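Side-chain contacts in salt-tolerant glutaminase (Micrococcus luteus, PDB 3AGD), which probably catalyses the hydrolysis of L-glutamine to L-glutamate and ammonium: residues E155-E160 and G190-C195; T24-Y27 and L31-A34; V120-V125 and E185-G190. All coordinates share one frame; numbering follows the deposited sequence.

Interaction 1: E155-E160 and G190-C195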
# COMPACT_ATOMS: atom_id res chain seq x y z
N GLU A 155 7.57 -33.57 -17.66
CA GLU A 155 7.40 -33.54 -19.10
C GLU A 155 7.69 -32.11 -19.57
O GLU A 155 8.38 -31.90 -20.58
CB GLU A 155 5.97 -33.93 -19.47
CG GLU A 155 5.72 -34.03 -20.96
CD GLU A 155 4.28 -34.42 -21.28
OE1 GLU A 155 3.79 -35.42 -20.72
OE2 GLU A 155 3.64 -33.73 -22.11
N THR A 156 7.17 -31.13 -18.84
CA THR A 156 7.40 -29.74 -19.19
C THR A 156 8.89 -29.43 -19.01
O THR A 156 9.50 -28.78 -19.85
CB THR A 156 6.57 -28.78 -18.30
OG1 THR A 156 5.18 -29.02 -18.52
CG2 THR A 156 6.90 -27.32 -18.63
N TYR A 157 9.46 -29.93 -17.91
CA TYR A 157 10.87 -29.73 -17.62
C TYR A 157 11.77 -30.20 -18.76
O TYR A 157 12.57 -29.42 -19.29
CB TYR A 157 11.25 -30.48 -16.34
CG TYR A 157 12.74 -30.58 -16.08
CD1 TYR A 157 13.42 -29.55 -15.44
CD2 TYR A 157 13.46 -31.72 -16.45
CE1 TYR A 157 14.78 -29.64 -15.17
CE2 TYR A 157 14.82 -31.83 -16.19
CZ TYR A 157 15.47 -30.79 -15.55
OH TYR A 157 16.81 -30.89 -15.27
N GLU A 158 11.65 -31.47 -19.13
CA GLU A 158 12.46 -32.03 -20.21
C GLU A 158 12.27 -31.20 -21.48
O GLU A 158 13.23 -30.83 -22.14
CB GLU A 158 12.07 -33.48 -20.49
CG GLU A 158 12.32 -34.45 -19.35
CD GLU A 158 13.79 -34.52 -18.92
OE1 GLU A 158 14.66 -34.15 -19.73
OE2 GLU A 158 14.05 -34.97 -17.78
N SER A 159 11.02 -30.92 -21.81
CA SER A 159 10.70 -30.14 -22.99
C SER A 159 11.45 -28.80 -23.00
O SER A 159 12.11 -28.45 -23.98
CB SER A 159 9.19 -29.90 -23.04
OG SER A 159 8.82 -29.19 -24.21
N GLU A 160 11.35 -28.04 -21.90
CA GLU A 160 12.02 -26.75 -21.83
C GLU A 160 13.54 -26.86 -21.74
O GLU A 160 14.25 -25.99 -22.25
CB GLU A 160 11.48 -25.93 -20.65
CG GLU A 160 12.32 -24.72 -20.32
CD GLU A 160 11.56 -23.67 -19.53
OE1 GLU A 160 10.58 -24.02 -18.84
OE2 GLU A 160 11.96 -22.49 -19.59
N GLY A 190 17.86 -26.24 -12.26
CA GLY A 190 17.09 -26.03 -11.05
C GLY A 190 15.99 -25.00 -11.26
O GLY A 190 14.87 -25.15 -10.78
N TYR A 191 16.32 -23.93 -11.99
CA TYR A 191 15.34 -22.88 -12.26
C TYR A 191 14.23 -23.41 -13.16
O TYR A 191 13.05 -23.09 -12.97
CB TYR A 191 16.04 -21.69 -12.92
CG TYR A 191 15.09 -20.67 -13.49
CD1 TYR A 191 14.31 -19.86 -12.66
CD2 TYR A 191 14.94 -20.52 -14.87
CE1 TYR A 191 13.41 -18.94 -13.19
CE2 TYR A 191 14.04 -19.61 -15.41
CZ TYR A 191 13.28 -18.83 -14.56
OH TYR A 191 12.36 -17.95 -15.10
N VAL A 192 14.59 -24.22 -14.15
CA VAL A 192 13.58 -24.77 -15.05
C VAL A 192 12.64 -25.71 -14.29
O VAL A 192 11.43 -25.70 -14.51
CB VAL A 192 14.22 -25.52 -16.23
CG1 VAL A 192 13.13 -26.21 -17.06
CG2 VAL A 192 14.99 -24.54 -17.12
N ALA A 193 13.21 -26.51 -13.39
CA ALA A 193 12.43 -27.45 -12.60
C ALA A 193 11.49 -26.67 -11.68
O ALA A 193 10.34 -27.04 -11.47
CB ALA A 193 13.35 -28.32 -11.77
N GLN A 194 12.01 -25.57 -11.15
CA GLN A 194 11.26 -24.69 -10.27
C GLN A 194 10.03 -24.17 -11.00
O GLN A 194 8.94 -24.09 -10.43
CB GLN A 194 12.18 -23.54 -9.86
CG GLN A 194 11.52 -22.27 -9.37
CD GLN A 194 12.53 -21.13 -9.27
OE1 GLN A 194 13.68 -21.34 -8.87
NE2 GLN A 194 12.10 -19.92 -9.62
N CYS A 195 10.21 -23.82 -12.27
CA CYS A 195 9.13 -23.29 -13.10
C CYS A 195 8.13 -24.37 -13.51
O CYS A 195 6.99 -24.06 -13.87
CB CYS A 195 9.70 -22.66 -14.37
SG CYS A 195 10.58 -21.11 -14.12
O HOH W 1 9.58 -25.41 -16.75

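Interaction 2: T24-Y27 and L31-A34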
# COMPACT_ATOMS: atom_id res chain seq x y z
N THR A 24 -1.03 -19.62 -26.99
CA THR A 24 -0.27 -20.28 -25.94
C THR A 24 1.23 -20.12 -26.20
O THR A 24 1.64 -19.75 -27.31
CB THR A 24 -0.62 -21.77 -25.90
OG1 THR A 24 -0.42 -22.34 -27.21
CG2 THR A 24 -2.07 -21.97 -25.49
N ALA A 25 2.05 -20.39 -25.18
CA ALA A 25 3.50 -20.29 -25.32
C ALA A 25 3.94 -21.24 -26.42
O ALA A 25 3.77 -22.45 -26.30
CB ALA A 25 4.17 -20.65 -24.00
N GLN A 26 4.51 -20.70 -27.49
CA GLN A 26 4.94 -21.51 -28.63
C GLN A 26 6.34 -22.12 -28.51
O GLN A 26 6.73 -22.94 -29.35
CB GLN A 26 4.89 -20.69 -29.92
CG GLN A 26 3.52 -20.15 -30.29
CD GLN A 26 2.52 -21.24 -30.61
OE1 GLN A 26 1.84 -21.75 -29.72
NE2 GLN A 26 2.44 -21.62 -31.87
N TYR A 27 7.10 -21.73 -27.49
CA TYR A 27 8.47 -22.22 -27.34
C TYR A 27 8.60 -23.73 -27.06
O TYR A 27 9.62 -24.33 -27.38
CB TYR A 27 9.20 -21.41 -26.27
CG TYR A 27 9.00 -21.86 -24.84
CD1 TYR A 27 9.82 -22.83 -24.28
CD2 TYR A 27 8.03 -21.27 -24.03
CE1 TYR A 27 9.68 -23.21 -22.94
CE2 TYR A 27 7.88 -21.64 -22.69
CZ TYR A 27 8.72 -22.61 -22.16
OH TYR A 27 8.59 -22.98 -20.84
N LEU A 31 3.32 -26.72 -23.87
CA LEU A 31 2.53 -25.53 -23.61
C LEU A 31 1.83 -25.07 -24.89
O LEU A 31 0.69 -24.61 -24.86
CB LEU A 31 3.41 -24.40 -23.07
CG LEU A 31 4.04 -24.61 -21.69
CD1 LEU A 31 4.81 -23.37 -21.25
CD2 LEU A 31 2.95 -24.94 -20.69
N ALA A 32 2.52 -25.22 -26.01
CA ALA A 32 1.97 -24.83 -27.30
C ALA A 32 0.73 -25.64 -27.66
O ALA A 32 -0.18 -25.14 -28.33
CB ALA A 32 3.03 -24.99 -28.38
N GLU A 33 0.68 -26.90 -27.22
CA GLU A 33 -0.44 -27.78 -27.53
C GLU A 33 -1.49 -27.85 -26.43
O GLU A 33 -2.48 -28.58 -26.56
CB GLU A 33 0.06 -29.20 -27.81
CG GLU A 33 1.25 -29.29 -28.76
CD GLU A 33 0.99 -28.64 -30.11
OE1 GLU A 33 1.95 -28.53 -30.90
OE2 GLU A 33 -0.16 -28.25 -30.37
N ALA A 34 -1.28 -27.12 -25.34
CA ALA A 34 -2.22 -27.13 -24.23
C ALA A 34 -3.61 -26.64 -24.63
O ALA A 34 -3.74 -25.74 -25.46
CB ALA A 34 -1.68 -26.29 -23.08

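Interaction 3: V120-V125 and E185-G190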
# COMPACT_ATOMS: atom_id res chain seq x y z
N VAL A 120 18.85 -16.11 -7.59
CA VAL A 120 18.08 -16.49 -6.41
C VAL A 120 18.14 -18.00 -6.17
O VAL A 120 18.33 -18.45 -5.04
CB VAL A 120 16.60 -16.07 -6.55
CG1 VAL A 120 15.73 -16.83 -5.55
CG2 VAL A 120 16.46 -14.56 -6.33
N HIS A 121 17.97 -18.79 -7.22
CA HIS A 121 18.00 -20.24 -7.08
C HIS A 121 19.35 -20.71 -6.55
O HIS A 121 19.43 -21.62 -5.74
CB HIS A 121 17.68 -20.91 -8.42
CG HIS A 121 17.26 -22.34 -8.28
ND1 HIS A 121 18.14 -23.36 -8.00
CD2 HIS A 121 16.03 -22.92 -8.34
CE1 HIS A 121 17.48 -24.50 -7.88
NE2 HIS A 121 16.20 -24.26 -8.08
N GLN A 122 20.42 -20.06 -7.02
CA GLN A 122 21.79 -20.36 -6.62
C GLN A 122 22.04 -20.08 -5.13
O GLN A 122 22.96 -20.64 -4.54
CB GLN A 122 22.77 -19.54 -7.48
CG GLN A 122 24.21 -19.44 -6.93
CD GLN A 122 25.07 -20.64 -7.27
OE1 GLN A 122 25.67 -20.72 -8.35
NE2 GLN A 122 25.14 -21.60 -6.35
N LEU A 123 21.21 -19.23 -4.53
CA LEU A 123 21.36 -18.86 -3.12
C LEU A 123 20.49 -19.68 -2.16
O LEU A 123 20.74 -19.69 -0.96
CB LEU A 123 20.98 -17.39 -2.92
CG LEU A 123 21.83 -16.27 -3.50
CD1 LEU A 123 20.97 -15.01 -3.68
CD2 LEU A 123 23.03 -16.00 -2.59
N LEU A 124 19.49 -20.35 -2.71
CA LEU A 124 18.50 -21.10 -1.94
C LEU A 124 18.73 -21.71 -0.55
O LEU A 124 18.01 -21.35 0.38
CB LEU A 124 17.85 -22.15 -2.84
CG LEU A 124 16.76 -21.46 -3.67
CD1 LEU A 124 16.03 -22.46 -4.55
CD2 LEU A 124 15.79 -20.77 -2.72
N VAL A 125 19.68 -22.61 -0.37
CA VAL A 125 19.85 -23.23 0.94
C VAL A 125 21.05 -22.72 1.73
O VAL A 125 20.95 -22.42 2.92
CB VAL A 125 19.95 -24.76 0.80
CG1 VAL A 125 20.22 -25.41 2.15
CG2 VAL A 125 18.67 -25.30 0.21
N GLU A 185 24.68 -24.92 -16.41
CA GLU A 185 23.77 -26.03 -16.62
C GLU A 185 23.02 -26.43 -15.34
O GLU A 185 21.82 -26.71 -15.38
CB GLU A 185 24.54 -27.23 -17.17
CG GLU A 185 23.69 -28.46 -17.42
CD GLU A 185 22.70 -28.27 -18.56
OE1 GLU A 185 21.87 -29.18 -18.78
OE2 GLU A 185 22.75 -27.22 -19.23
N GLU A 186 23.73 -26.46 -14.22
CA GLU A 186 23.13 -26.84 -12.93
C GLU A 186 22.13 -25.81 -12.41
O GLU A 186 21.10 -26.16 -11.83
CB GLU A 186 24.23 -27.04 -11.89
CG GLU A 186 23.73 -27.50 -10.52
CD GLU A 186 24.84 -27.59 -9.48
OE1 GLU A 186 25.94 -28.08 -9.83
OE2 GLU A 186 24.62 -27.18 -8.32
N ILE A 187 22.44 -24.53 -12.59
CA ILE A 187 21.55 -23.48 -12.12
C ILE A 187 20.33 -23.36 -13.02
O ILE A 187 19.22 -23.16 -12.54
CB ILE A 187 22.29 -22.13 -12.03
CG1 ILE A 187 23.42 -22.25 -11.01
CG2 ILE A 187 21.33 -21.03 -11.63
CD1 ILE A 187 22.94 -22.70 -9.62
N VAL A 188 20.52 -23.51 -14.33
CA VAL A 188 19.40 -23.43 -15.25
C VAL A 188 18.45 -24.61 -15.02
O VAL A 188 17.24 -24.45 -15.06
CB VAL A 188 19.88 -23.42 -16.71
CG1 VAL A 188 18.71 -23.68 -17.65
CG2 VAL A 188 20.52 -22.07 -17.03
N ALA A 189 19.02 -25.80 -14.78
CA ALA A 189 18.20 -26.99 -14.56
C ALA A 189 17.31 -26.81 -13.33
O ALA A 189 16.13 -27.19 -13.34
CB ALA A 189 19.09 -28.23 -14.39
N GLY A 190 17.86 -26.24 -12.26
CA GLY A 190 17.09 -26.03 -11.05
C GLY A 190 15.99 -25.00 -11.26
O GLY A 190 14.87 -25.15 -10.78

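Interaction 1: E155-E160 and G190-C195
Val192 puts its CG1 methyl between Tyr157 and Glu160, and the apolar part of this contact is built around it. Tyr157 CD1 lies 3.7 Å from Val192 CG1, approached obliquely, while the CG1 methyl also sits 3.7 Å from Glu160 CG. On Val192, CG1 stands anti to the backbone N (chi1 174°), and this points it at the facing helix. Tyr157 then runs on past the valine to the next residue. Its CD1 and CE1 each lie 3.9 Å from Ala193 CB, and the ring presents its edge, nearly in plane, to the backbone at Ala193 N. The CA atoms come nearest here, Tyr157 to Ala193 at 5.7 Å, consistent with the small alanine side chain.

The polar part goes through water. Glu160 reaches out with CG anti to its backbone N (chi1 167°) and an extended chain beyond, crossing the valine so that its aliphatic part packs while the carboxylate carries on. One water donates to Glu160 OE1 at 2.7 Å and to Val192 O at 2.9 Å, bridging the helices although no direct hydrogen bond joins them. OE1 also makes a weak hydrogen bond with Tyr27 OH, a second partner beside the water. Glu160, Tyr191 and Cys195 all bind L-glutamate in another structure of this protein; the contact thus holds three residues of the L-glutamate site. Cys195 SG rests over one face of the Tyr191 ring, 3.5 Å above its plane.

The axes of segments 155-160 and 190-195 approach to 8.9 Å, with 140° between their N-to-C directions, closer to antiparallel than to perpendicular. Helix 29-32 covers Thr156 and Ser159 of helix 154-161, whereas Tyr191 and Gln194 carry helix 184-195 onto helices 67-78 and 114-123.

Interaction 2: T24-Y27 and L31-A34
A short helical turn, residues 29-32, follows the loop after helix 4-16, and the chain folds back there so that Thr24 and Ala25 lie against Leu31 and Ala32. The one hydrogen bond between the segments runs from the Thr24 hydroxyl to the end of this turn: OG1 donates to Ala32 O at 3.0 Å. It is a bent approach, with a C=O...OG1 angle of 103° and the hydroxyl 39° out of the carbonyl plane, away from the usual lone-pair direction. With chi1 at 55°, Thr24 OG1 stands between the backbone N and the carbonyl carbon and faces Ala32 O; separately, Thr24 CB lies 3.3 Å from Leu31 O.

The methyl groups and backbone pack closely beside it. Ala32 CB sits 3.4 Å from Ala25 O, and the CA atoms of Gln26 and Ala32 are 4.6 Å apart, the nearest pair across the two segments. At the end of the turn, Ala34 N bonds back to Leu31 O, so the chain leaves the short helix by a tight turn within 31-34.

Leu31 meets two residues of the loop with its CD1 methyl. This methyl lies 3.9 Å from Ala25 CB and 3.8 Å from Tyr27 CE2, the leucine and tyrosine side chains crossing at a slant. The Tyr27 ring thus has an aliphatic neighbour near its phenolic end, with CD1 also 3.8 Å from Tyr27 OH. The tyrosine side chain also touches Gln63, Val163 and Val261, the last a residue of the L-glutamate site seen in another structure of this protein. Thr24, at the far end of the loop segment, packs on Pro280.

Interaction 3: V120-V125 and E185-G190
His121 CG stands anti to its backbone N (chi1 -161°), and with chi2 at -75° the imidazole turns one face to the backbone of Gly190. Gln122 leaves the helix with CG anti to N as well (chi1 164°), but its chain bends at chi2 and brings the amide over the end of Ile187.

The histidine makes the tighter of the two meetings. Gly190 C lies 3.2 Å above the ring plane, displaced toward the rim, and Gly190 CA is 3.5 Å from His121 CE1. The opposite face is covered by Leu124 CD1, centred 3.8 Å above the plane, so the imidazole is packed between a methyl of its own segment and the glycine backbone of the other helix. Gly190 has no side chain, and the ring lies directly against its backbone. His121 NE2 comes to 3.1 Å from Gly190 O, yet the oxygen lies off toward the ring face and the angle is too poor for a hydrogen bond.

Further along, Ile187 and Gln122 cross at about a right angle. Ile187 CD1 touches Gln122 OE1 at 3.6 Å and is 3.8 Å from both CB and CD of Gln122, a methyl lying against both the amide and the CB of Gln122. The amide has its polar partners in the loop before helix 184-195, where OE1 accepts from the backbone N of Gln181 and NE2 donates to Asp182.

The contact between helices 114-123 and 184-195 therefore rests on packing, with no hydrogen bond between the two segments. His121 ND1, as modelled, is buried with no partner, and its ring is held by a methyl and a peptide, while Gln122, its hydrogen bonds made elsewhere, offers Ile187 a fixed amide surface.

From the N terminus, interaction 2 comes first: it closes a very short loop, with three residues between 24-27 and 31-34, and is complete before the others begin. Interaction 3 opens next at 120-125 and spans 59 residues to 185-190. Interaction 1 opens within that span at 155-160 and closes at 190-195, so the two cross, sharing Gly190 on helix 184-195. This helix thus joins helix 114-123 to helix 154-161. Interactions 1 and 3 also touch where Tyr157 CE1 packs on Ala189 O. Tyr27 and Glu160 connect interaction 2 to interaction 1, whereas interactions 2 and 3 stay about 10 Å apart at their nearest atoms.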